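Local coordinates for protein fibrillarin-like rRNA/tRNA 2'-O-methyltransferase (Aeropyrum pernix, PDB 4DF3) that probably methylates ribose 2'-hydroxyls of rRNA and tRNA at sites chosen by a guide RNA, using S-adenosyl-L-methionine as methyl donor, at residues V2-V7 and F45-E50; A29-V34 and E50-W55; H94-I99 and R123-I128. The protein carries 2 engineered substitutions. All blocks are in the same frame, centred on the assembly; numbering follows the deposited sequence.

Interaction 1 (V2-V7 and F45-E50); sequences VEVVSV and FRYNGE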
loop_
_atom_site.group_PDB
_atom_site.type_symbol
_atom_site.label_atom_id
_atom_site.label_comp_id
_atom_site.label_asym_id
_atom_site.label_seq_id
_atom_site.Cartn_x
_atom_site.Cartn_y
_atom_site.Cartn_z
ATOM N N VAL A 2 4.975 23.310 0.577
ATOM C CA VAL A 2 4.013 23.864 -0.399
ATOM C C VAL A 2 2.832 24.526 0.374
ATOM O O VAL A 2 2.365 23.931 1.325
ATOM C CB VAL A 2 3.497 22.737 -1.369
ATOM C CG1 VAL A 2 2.256 23.200 -2.114
ATOM C CG2 VAL A 2 4.637 22.288 -2.347
ATOM N N GLU A 3 2.379 25.737 -0.007
ATOM C CA GLU A 3 1.265 26.423 0.711
ATOM C C GLU A 3 -0.081 25.836 0.351
ATOM O O GLU A 3 -0.335 25.461 -0.796
ATOM C CB GLU A 3 1.209 27.941 0.417
ATOM C CG GLU A 3 2.509 28.686 0.695
ATOM C CD GLU A 3 2.795 28.820 2.166
ATOM O OE1 GLU A 3 1.886 28.524 2.990
ATOM O OE2 GLU A 3 3.941 29.219 2.496
ATOM N N VAL A 4 -0.971 25.746 1.325
ATOM C CA VAL A 4 -2.259 25.163 1.028
ATOM C C VAL A 4 -3.352 26.046 1.581
ATOM O O VAL A 4 -3.176 26.670 2.644
ATOM C CB VAL A 4 -2.411 23.759 1.666
ATOM C CG1 VAL A 4 -1.403 22.767 1.081
ATOM C CG2 VAL A 4 -2.300 23.828 3.144
ATOM N N VAL A 5 -4.503 25.991 0.938
ATOM C CA VAL A 5 -5.649 26.797 1.408
ATOM C C VAL A 5 -6.449 26.123 2.513
ATOM O O VAL A 5 -7.057 26.795 3.350
ATOM C CB VAL A 5 -6.544 27.313 0.236
ATOM C CG1 VAL A 5 -5.692 28.106 -0.781
ATOM C CG2 VAL A 5 -7.310 26.236 -0.432
ATOM N N SER A 6 -6.443 24.790 2.521
ATOM C CA SER A 6 -7.153 24.014 3.552
ATOM C C SER A 6 -6.665 22.581 3.550
ATOM O O SER A 6 -6.131 22.097 2.534
ATOM C CB SER A 6 -8.645 23.951 3.312
ATOM O OG SER A 6 -8.888 23.380 2.033
ATOM N N VAL A 7 -6.853 21.926 4.691
ATOM C CA VAL A 7 -6.522 20.498 4.858
ATOM C C VAL A 7 -7.711 20.003 5.680
ATOM O O VAL A 7 -8.060 20.607 6.695
ATOM C CB VAL A 7 -5.166 20.271 5.609
ATOM C CG1 VAL A 7 -4.910 18.763 5.840
ATOM C CG2 VAL A 7 -3.950 20.903 4.828
ATOM N N PHE A 45 3.329 19.812 3.635
ATOM C CA PHE A 45 2.411 20.896 3.898
ATOM C C PHE A 45 2.326 21.060 5.419
ATOM O O PHE A 45 2.406 20.081 6.126
ATOM C CB PHE A 45 0.963 20.507 3.438
ATOM C CG PHE A 45 0.872 19.877 2.073
ATOM C CD1 PHE A 45 1.235 20.593 0.944
ATOM C CD2 PHE A 45 0.321 18.593 1.903
ATOM C CE1 PHE A 45 1.063 20.066 -0.358
ATOM C CE2 PHE A 45 0.185 18.006 0.611
ATOM C CZ PHE A 45 0.559 18.708 -0.520
ATOM N N ARG A 46 2.111 22.298 5.906
ATOM C CA ARG A 46 1.758 22.576 7.292
ATOM C C ARG A 46 0.402 23.260 7.375
ATOM O O ARG A 46 0.107 24.199 6.615
ATOM C CB ARG A 46 2.798 23.477 8.024
ATOM C CG ARG A 46 4.101 22.758 8.341
ATOM C CD ARG A 46 5.128 23.675 9.119
ATOM N NE ARG A 46 4.549 24.272 10.332
ATOM C CZ ARG A 46 4.548 23.696 11.541
ATOM N NH1 ARG A 46 5.150 22.517 11.731
ATOM N NH2 ARG A 46 4.006 24.333 12.584
ATOM N N TYR A 47 -0.437 22.776 8.275
ATOM C CA TYR A 47 -1.768 23.351 8.527
ATOM C C TYR A 47 -2.138 23.118 9.961
ATOM O O TYR A 47 -1.987 21.981 10.472
ATOM C CB TYR A 47 -2.791 22.692 7.609
ATOM C CG TYR A 47 -4.086 23.466 7.480
ATOM C CD1 TYR A 47 -4.168 24.564 6.641
ATOM C CD2 TYR A 47 -5.225 23.056 8.170
ATOM C CE1 TYR A 47 -5.365 25.268 6.511
ATOM C CE2 TYR A 47 -6.407 23.713 8.032
ATOM C CZ TYR A 47 -6.452 24.857 7.222
ATOM O OH TYR A 47 -7.669 25.541 7.092
ATOM N N ASN A 48 -2.615 24.183 10.642
ATOM C CA ASN A 48 -3.068 24.093 12.051
ATOM C C ASN A 48 -1.949 23.488 12.871
ATOM O O ASN A 48 -2.170 22.704 13.764
ATOM C CB ASN A 48 -4.405 23.309 12.223
ATOM C CG ASN A 48 -5.651 24.092 11.692
ATOM O OD1 ASN A 48 -6.728 23.511 11.411
ATOM N ND2 ASN A 48 -5.497 25.372 11.529
ATOM N N GLY A 49 -0.724 23.829 12.538
ATOM C CA GLY A 49 0.355 23.433 13.414
ATOM C C GLY A 49 0.830 22.010 13.247
ATOM O O GLY A 49 1.616 21.517 14.078
ATOM N N GLU A 50 0.354 21.345 12.196
ATOM C CA GLU A 50 0.717 19.947 11.924
ATOM C C GLU A 50 1.279 19.775 10.511
ATOM O O GLU A 50 0.976 20.533 9.603
ATOM C CB GLU A 50 -0.508 19.052 12.109
ATOM C CG GLU A 50 -1.369 19.327 13.338
ATOM C CD GLU A 50 -1.862 18.098 13.923
ATOM O OE1 GLU A 50 -3.058 17.875 13.800
ATOM O OE2 GLU A 50 -1.042 17.336 14.474
HETATM O O HOH W 1 2.254 24.530 4.145
HETATM O O HOH W 2 0.340 26.567 4.069
#

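Interaction 2 (A29-V34 and E50-W55); sequences ATKNLV and EEYREW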
loop_
_atom_site.group_PDB
_atom_site.type_symbol
_atom_site.label_atom_id
_atom_site.label_comp_id
_atom_site.label_asym_id
_atom_site.label_seq_id
_atom_site.Cartn_x
_atom_site.Cartn_y
_atom_site.Cartn_z
ATOM N N ALA A 29 -3.135 13.419 1.334
ATOM C CA ALA A 29 -1.883 13.513 2.089
ATOM C C ALA A 29 -2.108 12.667 3.375
ATOM O O ALA A 29 -3.238 12.372 3.727
ATOM C CB ALA A 29 -1.566 14.940 2.468
ATOM N N THR A 30 -1.014 12.241 3.998
ATOM C CA THR A 30 -1.123 11.623 5.296
ATOM C C THR A 30 -0.412 12.557 6.351
ATOM O O THR A 30 0.358 13.404 6.008
ATOM C CB THR A 30 -0.504 10.254 5.317
ATOM O OG1 THR A 30 0.824 10.306 4.750
ATOM C CG2 THR A 30 -1.387 9.312 4.607
ATOM N N LYS A 31 -0.729 12.375 7.630
ATOM C CA LYS A 31 -0.080 13.164 8.660
ATOM C C LYS A 31 1.266 12.541 8.959
ATOM O O LYS A 31 1.361 11.332 9.264
ATOM C CB LYS A 31 -0.930 13.165 9.933
ATOM C CG LYS A 31 -0.410 14.148 10.985
ATOM C CD LYS A 31 -1.359 14.147 12.219
ATOM C CE LYS A 31 -2.605 14.989 11.864
ATOM N NZ LYS A 31 -3.560 15.140 13.037
ATOM N N ASN A 32 2.292 13.386 8.921
ATOM C CA ASN A 32 3.646 12.881 9.019
ATOM C C ASN A 32 3.923 12.256 10.400
ATOM O O ASN A 32 3.900 12.954 11.430
ATOM C CB ASN A 32 4.648 13.993 8.654
ATOM C CG ASN A 32 6.048 13.430 8.304
ATOM O OD1 ASN A 32 6.314 12.243 8.532
ATOM N ND2 ASN A 32 6.925 14.267 7.705
ATOM N N LEU A 33 4.190 10.944 10.440
ATOM C CA LEU A 33 4.601 10.325 11.743
ATOM C C LEU A 33 5.950 10.849 12.226
ATOM O O LEU A 33 6.255 10.723 13.427
ATOM C CB LEU A 33 4.739 8.818 11.622
ATOM C CG LEU A 33 4.832 7.993 12.901
ATOM C CD1 LEU A 33 3.580 8.160 13.781
ATOM C CD2 LEU A 33 4.994 6.507 12.482
ATOM N N VAL A 34 6.789 11.319 11.298
ATOM C CA VAL A 34 8.130 11.819 11.670
ATOM C C VAL A 34 8.313 13.231 11.120
ATOM O O VAL A 34 8.955 13.387 10.057
ATOM C CB VAL A 34 9.236 10.950 11.119
ATOM C CG1 VAL A 34 10.610 11.452 11.737
ATOM C CG2 VAL A 34 9.024 9.536 11.543
ATOM N N GLU A 50 0.354 21.345 12.196
ATOM C CA GLU A 50 0.717 19.947 11.924
ATOM C C GLU A 50 1.279 19.775 10.511
ATOM O O GLU A 50 0.976 20.533 9.603
ATOM C CB GLU A 50 -0.508 19.052 12.109
ATOM C CG GLU A 50 -1.369 19.327 13.338
ATOM C CD GLU A 50 -1.862 18.098 13.923
ATOM O OE1 GLU A 50 -3.058 17.875 13.800
ATOM O OE2 GLU A 50 -1.042 17.336 14.474
ATOM N N GLU A 51 2.102 18.747 10.329
ATOM C CA GLU A 51 2.780 18.518 9.079
ATOM C C GLU A 51 2.167 17.313 8.398
ATOM O O GLU A 51 1.960 16.246 9.038
ATOM C CB GLU A 51 4.237 18.157 9.326
ATOM C CG GLU A 51 5.062 18.210 8.107
ATOM C CD GLU A 51 6.537 18.122 8.391
ATOM O OE1 GLU A 51 7.179 19.129 8.784
ATOM O OE2 GLU A 51 7.055 17.019 8.166
ATOM N N TYR A 52 1.935 17.494 7.100
ATOM C CA TYR A 52 1.321 16.452 6.233
ATOM C C TYR A 52 2.274 16.182 5.094
ATOM O O TYR A 52 2.990 17.080 4.625
ATOM C CB TYR A 52 -0.046 16.941 5.667
ATOM C CG TYR A 52 -1.053 17.177 6.779
ATOM C CD1 TYR A 52 -1.905 16.198 7.169
ATOM C CD2 TYR A 52 -1.116 18.439 7.445
ATOM C CE1 TYR A 52 -2.840 16.397 8.247
ATOM C CE2 TYR A 52 -2.053 18.657 8.505
ATOM C CZ TYR A 52 -2.896 17.660 8.868
ATOM O OH TYR A 52 -3.780 17.873 9.875
ATOM N N ARG A 53 2.218 14.960 4.580
ATOM C CA ARG A 53 3.084 14.535 3.521
ATOM C C ARG A 53 2.142 14.255 2.329
ATOM O O ARG A 53 1.272 13.395 2.437
ATOM C CB ARG A 53 3.781 13.212 3.880
ATOM C CG ARG A 53 4.776 13.218 5.076
ATOM C CD ARG A 53 5.253 11.774 5.374
ATOM N NE ARG A 53 5.851 11.193 4.248
ATOM C CZ ARG A 53 5.573 10.000 3.740
ATOM N NH1 ARG A 53 4.708 9.148 4.311
ATOM N NH2 ARG A 53 6.271 9.635 2.711
ATOM N N GLU A 54 2.348 14.939 1.208
ATOM C CA GLU A 54 1.579 14.613 0.020
ATOM C C GLU A 54 1.721 13.108 -0.355
ATOM O O GLU A 54 2.807 12.580 -0.362
ATOM C CB GLU A 54 1.992 15.500 -1.162
ATOM C CG GLU A 54 1.184 15.244 -2.389
ATOM C CD GLU A 54 1.688 16.135 -3.564
ATOM O OE1 GLU A 54 2.822 15.992 -3.986
ATOM O OE2 GLU A 54 0.979 17.052 -3.983
ATOM N N TRP A 55 0.593 12.461 -0.631
ATOM C CA TRP A 55 0.571 11.108 -1.038
ATOM C C TRP A 55 0.304 11.107 -2.563
ATOM O O TRP A 55 -0.844 11.108 -3.010
ATOM C CB TRP A 55 -0.498 10.341 -0.285
ATOM C CG TRP A 55 -0.392 8.813 -0.414
ATOM C CD1 TRP A 55 0.561 8.115 -1.073
ATOM C CD2 TRP A 55 -1.235 7.857 0.225
ATOM N NE1 TRP A 55 0.335 6.743 -0.922
ATOM C CE2 TRP A 55 -0.768 6.571 -0.140
ATOM C CE3 TRP A 55 -2.351 7.973 1.082
ATOM C CZ2 TRP A 55 -1.353 5.403 0.305
ATOM C CZ3 TRP A 55 -2.979 6.790 1.521
ATOM C CH2 TRP A 55 -2.481 5.510 1.108
HETATM O O HOH W 3 2.981 15.603 11.614
#

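Interaction 3 (H94-I99 and R123-I128); sequences HMSDII and RDRRNI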
loop_
_atom_site.group_PDB
_atom_site.type_symbol
_atom_site.label_atom_id
_atom_site.label_comp_id
_atom_site.label_asym_id
_atom_site.label_seq_id
_atom_site.Cartn_x
_atom_site.Cartn_y
_atom_site.Cartn_z
ATOM N N HIS A 94 3.499 5.921 3.781
ATOM C CA HIS A 94 2.146 6.377 4.051
ATOM C C HIS A 94 1.331 5.394 4.883
ATOM O O HIS A 94 0.514 5.860 5.750
ATOM C CB HIS A 94 1.415 6.754 2.724
ATOM C CG HIS A 94 2.070 7.916 2.022
ATOM N ND1 HIS A 94 1.864 9.239 2.372
ATOM C CD2 HIS A 94 2.952 7.923 1.000
ATOM C CE1 HIS A 94 2.626 10.009 1.605
ATOM N NE2 HIS A 94 3.276 9.232 0.749
ATOM N N MET A 95 1.518 4.100 4.680
ATOM C CA MET A 95 0.844 3.123 5.579
ATOM C C MET A 95 1.336 3.387 7.014
ATOM O O MET A 95 0.531 3.422 7.958
ATOM C CB MET A 95 1.154 1.693 5.198
ATOM C CG MET A 95 0.512 1.320 3.936
ATOM S SD MET A 95 1.142 -0.320 3.539
ATOM C CE MET A 95 0.179 -0.887 2.143
ATOM N N SER A 96 2.642 3.624 7.162
ATOM C CA SER A 96 3.261 3.884 8.486
ATOM C C SER A 96 2.621 5.132 9.125
ATOM O O SER A 96 2.252 5.076 10.318
ATOM C CB SER A 96 4.810 4.024 8.347
ATOM O OG SER A 96 5.374 4.717 9.442
ATOM N N ASP A 97 2.419 6.216 8.326
ATOM C CA ASP A 97 1.681 7.363 8.862
ATOM C C ASP A 97 0.285 6.992 9.434
ATOM O O ASP A 97 -0.086 7.467 10.493
ATOM C CB ASP A 97 1.516 8.468 7.812
ATOM C CG ASP A 97 2.823 9.174 7.484
ATOM O OD1 ASP A 97 3.800 9.143 8.300
ATOM O OD2 ASP A 97 2.879 9.825 6.396
ATOM N N ILE A 98 -0.496 6.233 8.655
ATOM C CA ILE A 98 -1.903 5.920 9.007
ATOM C C ILE A 98 -1.988 5.021 10.198
ATOM O O ILE A 98 -2.762 5.279 11.136
ATOM C CB ILE A 98 -2.614 5.287 7.776
ATOM C CG1 ILE A 98 -2.692 6.388 6.691
ATOM C CG2 ILE A 98 -4.041 4.818 8.078
ATOM C CD1 ILE A 98 -2.999 5.772 5.298
ATOM N N ILE A 99 -1.163 3.976 10.184
ATOM C CA ILE A 99 -1.243 2.970 11.264
ATOM C C ILE A 99 -0.746 3.476 12.582
ATOM O O ILE A 99 -1.180 2.975 13.637
ATOM C CB ILE A 99 -0.530 1.613 10.923
ATOM C CG1 ILE A 99 0.975 1.744 10.879
ATOM C CG2 ILE A 99 -1.133 1.036 9.621
ATOM C CD1 ILE A 99 1.697 0.452 10.301
ATOM N N ARG A 123 14.946 4.689 8.536
ATOM C CA ARG A 123 15.777 4.643 9.741
ATOM C C ARG A 123 15.164 5.360 10.955
ATOM O O ARG A 123 15.576 5.114 12.092
ATOM C CB ARG A 123 17.162 5.260 9.420
ATOM C CG ARG A 123 18.182 5.323 10.565
ATOM C CD ARG A 123 19.608 5.658 10.076
ATOM N NE ARG A 123 20.124 4.632 9.166
ATOM C CZ ARG A 123 20.512 4.840 7.900
ATOM N NH1 ARG A 123 20.489 6.060 7.342
ATOM N NH2 ARG A 123 20.954 3.812 7.185
ATOM N N ASP A 124 14.235 6.269 10.739
ATOM C CA ASP A 124 13.581 6.930 11.866
ATOM C C ASP A 124 12.100 6.537 11.972
ATOM O O ASP A 124 11.362 7.064 12.816
ATOM C CB ASP A 124 13.670 8.461 11.733
ATOM C CG ASP A 124 15.106 9.026 11.868
ATOM O OD1 ASP A 124 16.025 8.429 12.463
ATOM O OD2 ASP A 124 15.295 10.141 11.367
ATOM N N ARG A 125 11.643 5.620 11.122
ATOM C CA ARG A 125 10.226 5.163 11.224
ATOM C C ARG A 125 10.204 3.821 11.874
ATOM O O ARG A 125 10.425 2.790 11.219
ATOM C CB ARG A 125 9.607 4.972 9.853
ATOM C CG ARG A 125 9.260 6.181 9.253
ATOM C CD ARG A 125 8.403 5.974 8.066
ATOM N NE ARG A 125 8.094 7.345 7.624
ATOM C CZ ARG A 125 6.952 7.996 7.876
ATOM N NH1 ARG A 125 6.026 7.378 8.548
ATOM N NH2 ARG A 125 6.742 9.274 7.440
ATOM N N ARG A 126 9.939 3.812 13.161
ATOM C CA ARG A 126 10.173 2.629 13.904
ATOM C C ARG A 126 8.995 1.673 13.939
ATOM O O ARG A 126 9.030 0.689 14.662
ATOM C CB ARG A 126 10.665 3.017 15.278
ATOM C CG ARG A 126 12.016 3.636 15.095
ATOM C CD ARG A 126 12.490 4.289 16.320
ATOM N NE ARG A 126 13.719 4.992 15.985
ATOM C CZ ARG A 126 14.436 5.674 16.866
ATOM N NH1 ARG A 126 14.023 5.750 18.119
ATOM N NH2 ARG A 126 15.535 6.302 16.466
ATOM N N ASN A 127 7.958 1.955 13.136
ATOM C CA ASN A 127 6.868 1.019 13.015
ATOM C C ASN A 127 6.993 0.275 11.681
ATOM O O ASN A 127 6.076 -0.439 11.288
ATOM C CB ASN A 127 5.497 1.712 13.187
ATOM C CG ASN A 127 5.205 2.698 12.086
ATOM O OD1 ASN A 127 6.047 2.997 11.293
ATOM N ND2 ASN A 127 3.986 3.192 12.039
ATOM N N ILE A 128 8.116 0.446 10.984
ATOM C CA ILE A 128 8.394 -0.376 9.830
ATOM C C ILE A 128 9.497 -1.392 10.157
ATOM O O ILE A 128 10.615 -1.006 10.615
ATOM C CB ILE A 128 8.783 0.418 8.537
ATOM C CG1 ILE A 128 7.666 1.360 8.106
ATOM C CG2 ILE A 128 9.140 -0.529 7.418
ATOM C CD1 ILE A 128 8.114 2.376 6.960
#

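Interaction 1 (V2-V7 and F45-E50)
The Tyr47 ring lays one face over the backbone of Ser6 and Val7. Val7 N lies 3.7 Å above the ring plane, over its centre, and Ser6 C is on the same face, offset toward the rim. Val7 N is buried here and has no hydrogen-bond partner in the model. At the edge of the Phe45 ring, in its plane, is Val2 O, 3.5 Å from Phe45 CD1. Val2 lies alongside Phe45 and points the same way, with Val2 CB 3.8 Å from Phe45 CE1. Val4 forks between the two rings. It crosses Phe45 at about a right angle, with Val4 CG1 3.4 Å from Phe45 CD1, and its CG2 reaches Tyr47 CD1 at 4.0 Å. Tyr47 CG is anti to the backbone N (chi1 -163°). There it meets Val7 CG2, which also packs on Tyr47 CB at 3.5 Å. An alanine at Tyr47 would probably uncover the Ser6 and Val7 backbone and leave Val4 CG2 without its aromatic neighbour. No direct hydrogen bond joins the segments. One water links Val2 O to Arg46 N, 2.8 Å from the latter. A second water joins Glu3 OE1 and Val4 N, with a weak bond to Arg46 O. Tyr47 to Glu50 form a type I' turn, closed by Glu50 N to Tyr47 O at 3.0 Å, with Tyr47 N returning a bond to Glu50 O. Beside the contact, Val2 and Ile44 share a backbone hydrogen bond. This is a tight beta hairpin whose outer strand faces strand 4-9, where apolar side chains and water join the outermost strands of a curled five-stranded antiparallel sheet.

Interaction 2 (A29-V34 and E50-W55)
Thr30 and Arg53 form a hydrogen-bonded pair of an antiparallel beta sheet. Segments 29-31 and 50-54 run antiparallel, their directions 143° apart. Arg53 N to Thr30 O is 2.8 Å, and Thr30 N returns a bond to Arg53 O. The two side chains lie side by side and point the same way, toward helix 90-99. There Thr30 OG1 binds Asp97 and His94, while the Arg53 guanidinium binds Ser93, Asp97 and Glu42. Thr30 CG2 reaches Trp55 CE3 at 3.9 Å, and Trp55 stacks on His94. Asn32 crosses Arg53 at about a right angle, its amide plane 48° from the guanidinium. Asn32 OD1 touches Arg53 CD at 3.4 Å. Lys31 and Tyr52 occupy the other face of the sheet. The Lys31 chain bends at chi3 (-78°), which puts CE 3.7 Å from Tyr52 OH. Lys31 NZ makes a salt bridge to Glu50 OE1 at 2.9 Å, from above the carboxylate plane. Glu51 lies alongside Asn32 and points the same way. Asn32 ND2 gives Glu51 OE2 a 2.8 Å bond, nearly along the carboxylate C-O axis. Past the strand an Asx turn forms, with Val34 N 3.0 Å from Asn32 OD1 and above that carbonyl's plane.

Interaction 3 (H94-I99 and R123-I128)
Ser96 and Asn127 make the tight heart of this contact between helix 90-99 and the loop that leads into strand 128-132. Ser96 OG donates to Asn127 OD1 at 2.6 Å, in the carbonyl plane and on a lone pair. The amide's other end, Asn127 ND2, gives a 3.1 Å bond to Ser96 O, which lies in the amide plane. Asn127 CG sits between its backbone N and carbonyl carbon (chi1 65°), where it comes within 3.3 Å of Ser96 OG. Asn127 ND2 also binds Gly100 O. Ser96 OG has a second partner. Arg125 NH1 donates to Ser96 OG at 2.9 Å, and the oxygen lies close to the guanidinium plane. The same guanidinium grips Asp97 end-on. NH1 and NH2 both reach Asp97 OD1, at 2.9 Å and 3.1 Å, from one face of a carboxylate turned 57° from the guanidinium. Carbon contacts are sparser. Ile128 CG1 lies 3.9 Å from Ser96 CB, and Ile99 CG1 brushes Asn127 ND2. On the outer side, Arg126 points away from the helix and is exposed, and Arg123 is exposed too. Asp97 OD2 is taken by Thr30 and Arg53, and Leu33 N adds a bond to OD1. The buried carboxylate thus faces two arginines as well as neutral partners, which would probably favour its charged form and fix its rotation.

How the interactions relate
Interactions 1 and 2 belong to the same five-stranded sheet, with centres 10 Å apart. They share Glu50, and a probable hydrogen bond from Tyr52 N to Phe45 O (2.8 Å) continues the hairpin between them. Interaction 3 belongs to the Rossmann-like methyltransferase part. Its centre is 11 Å from that of interaction 2. Probable hydrogen bonds of Thr30 OG1 with Asp97 OD2 (2.7 Å) and His94 ND1 (2.8 Å) couple the small sheet to helix 90-99, which begins at the cofactor-binding residue Thr90. Interaction 1 does not touch interaction 3: centres 21 Å apart, nearest atoms about 8 Å. The Trp55 side chain is about 8 Å from bound S-adenosylmethionine, and that of Ile128 about 10 Å.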